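Local coordinates for delta-1-pyrroline-5-carboxylate dehydrogenase, mitochondrial (PDB 4E3X), which oxidises the gamma-semialdehyde of L-glutamate to glutamate with NAD+, the second and last step of proline breakdown in mitochondria, at residues G137-E142 with L249-L254; K401-H406 with M444-F449. One frame throughout, in Å; residues are numbered along the deposited sequence.

The two contacts sit on opposite sides of the chain's centre, with their own centres 39 Å apart and their nearest atoms about 21 Å apart, so they do not touch. Contact 1, a salt bridge on the surface, ties the residue just before helix 140-151 to the last residue of helix 239-251 and lies far from the catalytic and NAD+-binding residues. Contact 2 is closer to the chemistry: it sets helix 394-409 against the loop that carries E447, a residue of the NAD+ site. There the side chain of E446 is about 10 Å from that of P289, also of the NAD+ site, and that of I448 about 10 Å from a bound proline.

Contact 1. Residues G137-E142 with L249-L254; sequences GPRRAE and LREAGL
R139 starts with CG anti to its carbonyl carbon and then bends twice, the second time at chi3 (-94°), which turns its guanidinium out toward E251; E251 answers with a chain extended beyond CG. The two side chains meet at about a right angle. The grip is end-on and double: R139 NH2 lies 2.8 Å from E251 OE1 in an almost straight bond (179°), and R139 NH1 lies 2.9 Å from E251 OE2. Both oxygens are in the guanidinium plane, but the carboxylate is rotated 39° against it, so the nitrogens come in from above the carboxylate plane. R139 immediately precedes helix 140-151, and E251 closes helix 239-251, the helix of a beta-alpha-beta crossover between parallel strands 230-233 and 259-261 in the Rossmann-type domain. Past E251 that helix ends in a Schellman motif at G253. A carboxylate here faces the negative end of the helix dipole, which the charge of R139 probably offsets. R139 NE bonds E142 OE1 (2.9 Å), meeting the syn side of that oxygen, and with the grip on E251 this helps to set the guanidinium's rotation; E142 also pairs with K146. With an alanine at R139, E142 and E251 would probably be left without the cation they share, and E251 would be freer to turn. M134 of helix 121-136 touches both R139 and E251.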
loop_
_atom_site.group_PDB
_atom_site.type_symbol
_atom_site.label_atom_id
_atom_site.label_comp_id
_atom_site.label_asym_id
_atom_site.label_seq_id
_atom_site.Cartn_x
_atom_site.Cartn_y
_atom_site.Cartn_z
ATOM N N GLY B 137 -30.301 7.399 12.974
ATOM C CA GLY B 137 -31.545 7.644 13.673
ATOM C C GLY B 137 -31.394 8.447 14.943
ATOM O O GLY B 137 -31.322 9.673 14.894
ATOM N N PRO B 138 -31.351 7.756 16.094
ATOM C CA PRO B 138 -31.488 8.443 17.379
ATOM C C PRO B 138 -30.349 9.395 17.725
ATOM O O PRO B 138 -30.572 10.308 18.517
ATOM C CB PRO B 138 -31.554 7.289 18.388
ATOM C CG PRO B 138 -30.877 6.134 17.696
ATOM C CD PRO B 138 -31.270 6.293 16.250
ATOM N N ARG B 139 -29.168 9.196 17.151
ATOM C CA ARG B 139 -28.013 10.026 17.499
ATOM C C ARG B 139 -27.684 11.073 16.441
ATOM O O ARG B 139 -26.709 11.810 16.586
ATOM C CB ARG B 139 -26.779 9.160 17.798
ATOM C CG ARG B 139 -27.011 8.115 18.881
ATOM C CD ARG B 139 -27.218 8.748 20.256
ATOM N NE ARG B 139 -25.979 8.830 21.029
ATOM C CZ ARG B 139 -25.502 7.838 21.778
ATOM N NH1 ARG B 139 -24.369 7.995 22.449
ATOM N NH2 ARG B 139 -26.153 6.683 21.855
ATOM N N ARG B 140 -28.488 11.138 15.384
ATOM C CA ARG B 140 -28.195 12.057 14.285
ATOM C C ARG B 140 -28.152 13.504 14.759
ATOM O O ARG B 140 -27.210 14.236 14.465
ATOM C CB ARG B 140 -29.217 11.916 13.147
ATOM C CG ARG B 140 -28.670 12.390 11.795
ATOM C CD ARG B 140 -29.789 12.581 10.774
ATOM N NE ARG B 140 -29.308 12.652 9.394
ATOM C CZ ARG B 140 -29.228 11.602 8.583
ATOM N NH1 ARG B 140 -28.798 11.752 7.336
ATOM N NH2 ARG B 140 -29.571 10.394 9.023
ATOM N N ALA B 141 -29.181 13.924 15.484
ATOM C CA ALA B 141 -29.275 15.321 15.881
ATOM C C ALA B 141 -28.101 15.703 16.786
ATOM O O ALA B 141 -27.532 16.789 16.651
ATOM C CB ALA B 141 -30.622 15.610 16.550
ATOM N N GLU B 142 -27.727 14.803 17.690
ATOM C CA GLU B 142 -26.588 15.033 18.573
ATOM C C GLU B 142 -25.287 15.275 17.811
ATOM O O GLU B 142 -24.585 16.259 18.064
ATOM C CB GLU B 142 -26.409 13.841 19.516
ATOM C CG GLU B 142 -25.173 13.960 20.402
ATOM C CD GLU B 142 -24.765 12.652 21.056
ATOM O OE1 GLU B 142 -25.583 11.709 21.096
ATOM O OE2 GLU B 142 -23.616 12.574 21.541
ATOM N N LEU B 249 -19.487 4.325 19.127
ATOM C CA LEU B 249 -18.801 3.084 18.775
ATOM C C LEU B 249 -18.761 2.111 19.952
ATOM O O LEU B 249 -18.996 0.914 19.788
ATOM C CB LEU B 249 -17.385 3.363 18.273
ATOM C CG LEU B 249 -17.284 3.889 16.842
ATOM C CD1 LEU B 249 -15.867 4.360 16.560
ATOM C CD2 LEU B 249 -17.716 2.824 15.845
ATOM N N ARG B 250 -18.449 2.626 21.136
ATOM C CA ARG B 250 -18.433 1.782 22.326
ATOM C C ARG B 250 -19.821 1.211 22.620
ATOM O O ARG B 250 -19.955 0.024 22.918
ATOM C CB ARG B 250 -17.852 2.535 23.533
ATOM C CG ARG B 250 -16.436 3.090 23.302
ATOM C CD ARG B 250 -15.416 2.015 22.893
ATOM N NE ARG B 250 -15.537 0.847 23.758
ATOM C CZ ARG B 250 -15.020 0.759 24.979
ATOM N NH1 ARG B 250 -14.286 1.748 25.475
ATOM N NH2 ARG B 250 -15.239 -0.328 25.704
ATOM N N GLU B 251 -20.851 2.046 22.517
ATOM C CA GLU B 251 -22.216 1.590 22.773
ATOM C C GLU B 251 -22.680 0.566 21.742
ATOM O O GLU B 251 -23.507 -0.297 22.051
ATOM C CB GLU B 251 -23.187 2.769 22.803
ATOM C CG GLU B 251 -22.994 3.715 23.971
ATOM C CD GLU B 251 -23.998 4.853 23.943
ATOM O OE1 GLU B 251 -25.111 4.649 23.411
ATOM O OE2 GLU B 251 -23.676 5.945 24.445
ATOM N N ALA B 252 -22.129 0.654 20.531
ATOM C CA ALA B 252 -22.459 -0.268 19.444
ATOM C C ALA B 252 -21.732 -1.601 19.595
ATOM O O ALA B 252 -21.909 -2.502 18.776
ATOM C CB ALA B 252 -22.136 0.361 18.088
ATOM N N GLY B 253 -20.891 -1.711 20.620
ATOM C CA GLY B 253 -20.264 -2.979 20.943
ATOM C C GLY B 253 -18.765 -3.074 20.706
ATOM O O GLY B 253 -18.191 -4.158 20.826
ATOM N N LEU B 254 -18.111 -1.965 20.379
ATOM C CA LEU B 254 -16.657 -2.017 20.249
ATOM C C LEU B 254 -16.054 -2.369 21.612
ATOM O O LEU B 254 -16.309 -1.676 22.594
ATOM C CB LEU B 254 -16.110 -0.674 19.762
ATOM C CG LEU B 254 -14.620 -0.708 19.414
ATOM C CD1 LEU B 254 -14.402 -1.443 18.106
ATOM C CD2 LEU B 254 -14.077 0.698 19.322
#

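Contact 2. Residues K401-H406 with M444-F449; sequences KKWLEH and MKEEIF
E446 OE1 lies 3.4 Å from W403 CZ2, coming up to the edge of the indole close to its plane. The carboxylate stands nearly upright to the ring, the two planes 83° apart, and its other oxygen, E446 OE2, is 3.7 Å from W403 CH2. This is an acid resting on the rim of the six-membered ring, where the ring hydrogens carry a slight positive charge and would probably welcome it. The glutamate's methylene also takes part, with E446 CB 3.7 Å from W403 CZ2.

I448 takes a face of the same indole. Its CG1 sits 3.8 Å from the centroid of the five-membered ring, only 8° off the normal, a CH-pi contact. CG1 is anti to the carbonyl carbon (chi1 -62°), and from there CD1 runs on over the ring to lie 3.9 Å from W403 CG. One residue thus covers the pyrrole part while the other meets the far benzene edge, and W403 bridges helix 394-409 and the loop.

That loop joins strand 428-436 to strand 452-458, parallel neighbours in the catalytic-domain sheet, and its sequence E447-I448-F449 begins the E-x-F-G-P motif of aldehyde dehydrogenases. Along the loop the side chains alternate: E446 and I448 start toward the helix, while E447, an NAD+-binding residue, starts away from it and accepts a hydrogen bond from G317 N at its OE2. F449 reaches the nucleophile C348 and N211, the probable transition-state stabiliser. Next to W403 on the loop side, I443 touches both the indole and I448, and R399 NE of the helix binds I448 O.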
loop_
_atom_site.group_PDB
_atom_site.type_symbol
_atom_site.label_atom_id
_atom_site.label_comp_id
_atom_site.label_asym_id
_atom_site.label_seq_id
_atom_site.Cartn_x
_atom_site.Cartn_y
_atom_site.Cartn_z
ATOM N N LYS B 401 -6.116 36.349 7.621
ATOM C CA LYS B 401 -5.943 37.795 7.696
ATOM C C LYS B 401 -4.655 38.240 7.006
ATOM O O LYS B 401 -4.638 39.259 6.319
ATOM C CB LYS B 401 -5.953 38.246 9.161
ATOM C CG LYS B 401 -5.874 39.755 9.368
ATOM C CD LYS B 401 -6.096 40.112 10.833
ATOM N N LYS B 402 -3.585 37.467 7.174
ATOM C CA LYS B 402 -2.308 37.783 6.533
ATOM C C LYS B 402 -2.398 37.671 5.011
ATOM O O LYS B 402 -1.821 38.476 4.282
ATOM C CB LYS B 402 -1.196 36.875 7.071
ATOM N N TRP B 403 -3.134 36.683 4.525
ATOM C CA TRP B 403 -3.310 36.536 3.086
ATOM C C TRP B 403 -4.159 37.663 2.501
ATOM O O TRP B 403 -3.908 38.127 1.390
ATOM C CB TRP B 403 -3.891 35.164 2.738
ATOM C CG TRP B 403 -2.857 34.087 2.708
ATOM C CD1 TRP B 403 -2.673 33.093 3.627
ATOM C CD2 TRP B 403 -1.851 33.900 1.708
ATOM N NE1 TRP B 403 -1.614 32.296 3.257
ATOM C CE2 TRP B 403 -1.094 32.769 2.081
ATOM C CE3 TRP B 403 -1.519 34.576 0.530
ATOM C CZ2 TRP B 403 -0.025 32.302 1.317
ATOM C CZ3 TRP B 403 -0.458 34.113 -0.226
ATOM C CH2 TRP B 403 0.277 32.987 0.170
ATOM N N LEU B 404 -5.157 38.114 3.255
ATOM C CA LEU B 404 -5.959 39.250 2.822
ATOM C C LEU B 404 -5.095 40.504 2.730
ATOM O O LEU B 404 -5.231 41.296 1.796
ATOM C CB LEU B 404 -7.138 39.484 3.770
ATOM C CG LEU B 404 -8.155 38.339 3.837
ATOM C CD1 LEU B 404 -9.223 38.635 4.883
ATOM C CD2 LEU B 404 -8.780 38.089 2.466
ATOM N N GLU B 405 -4.195 40.669 3.694
ATOM C CA GLU B 405 -3.282 41.809 3.699
ATOM C C GLU B 405 -2.307 41.711 2.530
ATOM O O GLU B 405 -1.949 42.719 1.922
ATOM C CB GLU B 405 -2.521 41.890 5.024
ATOM N N HIS B 406 -1.882 40.492 2.219
ATOM C CA HIS B 406 -1.028 40.245 1.064
ATOM C C HIS B 406 -1.744 40.667 -0.215
ATOM O O HIS B 406 -1.149 41.294 -1.091
ATOM C CB HIS B 406 -0.636 38.764 0.999
ATOM C CG HIS B 406 0.032 38.367 -0.279
ATOM N ND1 HIS B 406 1.322 38.738 -0.595
ATOM C CD2 HIS B 406 -0.414 37.631 -1.325
ATOM C CE1 HIS B 406 1.639 38.250 -1.781
ATOM N NE2 HIS B 406 0.605 37.573 -2.244
ATOM N N MET B 444 -1.767 31.753 -5.592
ATOM C CA MET B 444 -2.239 30.700 -6.490
ATOM C C MET B 444 -1.642 29.337 -6.136
ATOM O O MET B 444 -2.043 28.316 -6.700
ATOM C CB MET B 444 -1.897 31.044 -7.948
ATOM C CG MET B 444 -2.620 32.267 -8.509
ATOM S SD MET B 444 -4.345 31.953 -8.939
ATOM C CE MET B 444 -4.173 30.850 -10.343
ATOM N N LYS B 445 -0.685 29.327 -5.207
ATOM C CA LYS B 445 0.089 28.119 -4.904
ATOM C C LYS B 445 -0.152 27.561 -3.504
ATOM O O LYS B 445 -0.140 26.350 -3.303
ATOM C CB LYS B 445 1.585 28.400 -5.060
ATOM C CG LYS B 445 2.053 28.649 -6.486
ATOM C CD LYS B 445 3.514 29.085 -6.497
ATOM C CE LYS B 445 4.036 29.304 -7.906
ATOM N NZ LYS B 445 4.357 28.017 -8.583
ATOM N N GLU B 446 -0.354 28.442 -2.531
ATOM C CA GLU B 446 -0.375 28.023 -1.133
ATOM C C GLU B 446 -1.786 27.813 -0.591
ATOM O O GLU B 446 -2.685 28.623 -0.828
ATOM C CB GLU B 446 0.408 29.017 -0.271
ATOM C CG GLU B 446 1.840 29.203 -0.751
ATOM C CD GLU B 446 2.625 30.185 0.090
ATOM O OE1 GLU B 446 2.540 30.107 1.334
ATOM O OE2 GLU B 446 3.327 31.035 -0.498
ATOM N N GLU B 447 -1.970 26.717 0.143
ATOM C CA GLU B 447 -3.274 26.374 0.698
ATOM C C GLU B 447 -3.617 27.279 1.881
ATOM O O GLU B 447 -2.929 27.281 2.901
ATOM C CB GLU B 447 -3.324 24.898 1.111
ATOM C CG GLU B 447 -4.712 24.433 1.551
ATOM C CD GLU B 447 -4.752 22.971 1.976
ATOM O OE1 GLU B 447 -3.846 22.545 2.723
ATOM O OE2 GLU B 447 -5.690 22.254 1.549
ATOM N N ILE B 448 -4.689 28.050 1.734
ATOM C CA ILE B 448 -5.098 29.012 2.748
ATOM C C ILE B 448 -6.072 28.420 3.772
ATOM O O ILE B 448 -6.013 28.758 4.956
ATOM C CB ILE B 448 -5.706 30.263 2.088
ATOM C CG1 ILE B 448 -4.660 30.950 1.206
ATOM C CG2 ILE B 448 -6.238 31.230 3.139
ATOM C CD1 ILE B 448 -5.214 32.076 0.374
ATOM N N PHE B 449 -6.961 27.539 3.319
ATOM C CA PHE B 449 -7.977 26.950 4.200
ATOM C C PHE B 449 -8.871 28.041 4.793
ATOM O O PHE B 449 -9.126 28.097 5.996
ATOM C CB PHE B 449 -7.341 26.057 5.285
ATOM C CG PHE B 449 -7.784 24.622 5.221
ATOM C CD1 PHE B 449 -8.504 24.058 6.261
ATOM C CD2 PHE B 449 -7.497 23.844 4.110
ATOM C CE1 PHE B 449 -8.918 22.736 6.201
ATOM C CE2 PHE B 449 -7.900 22.524 4.044
ATOM C CZ PHE B 449 -8.615 21.967 5.089
#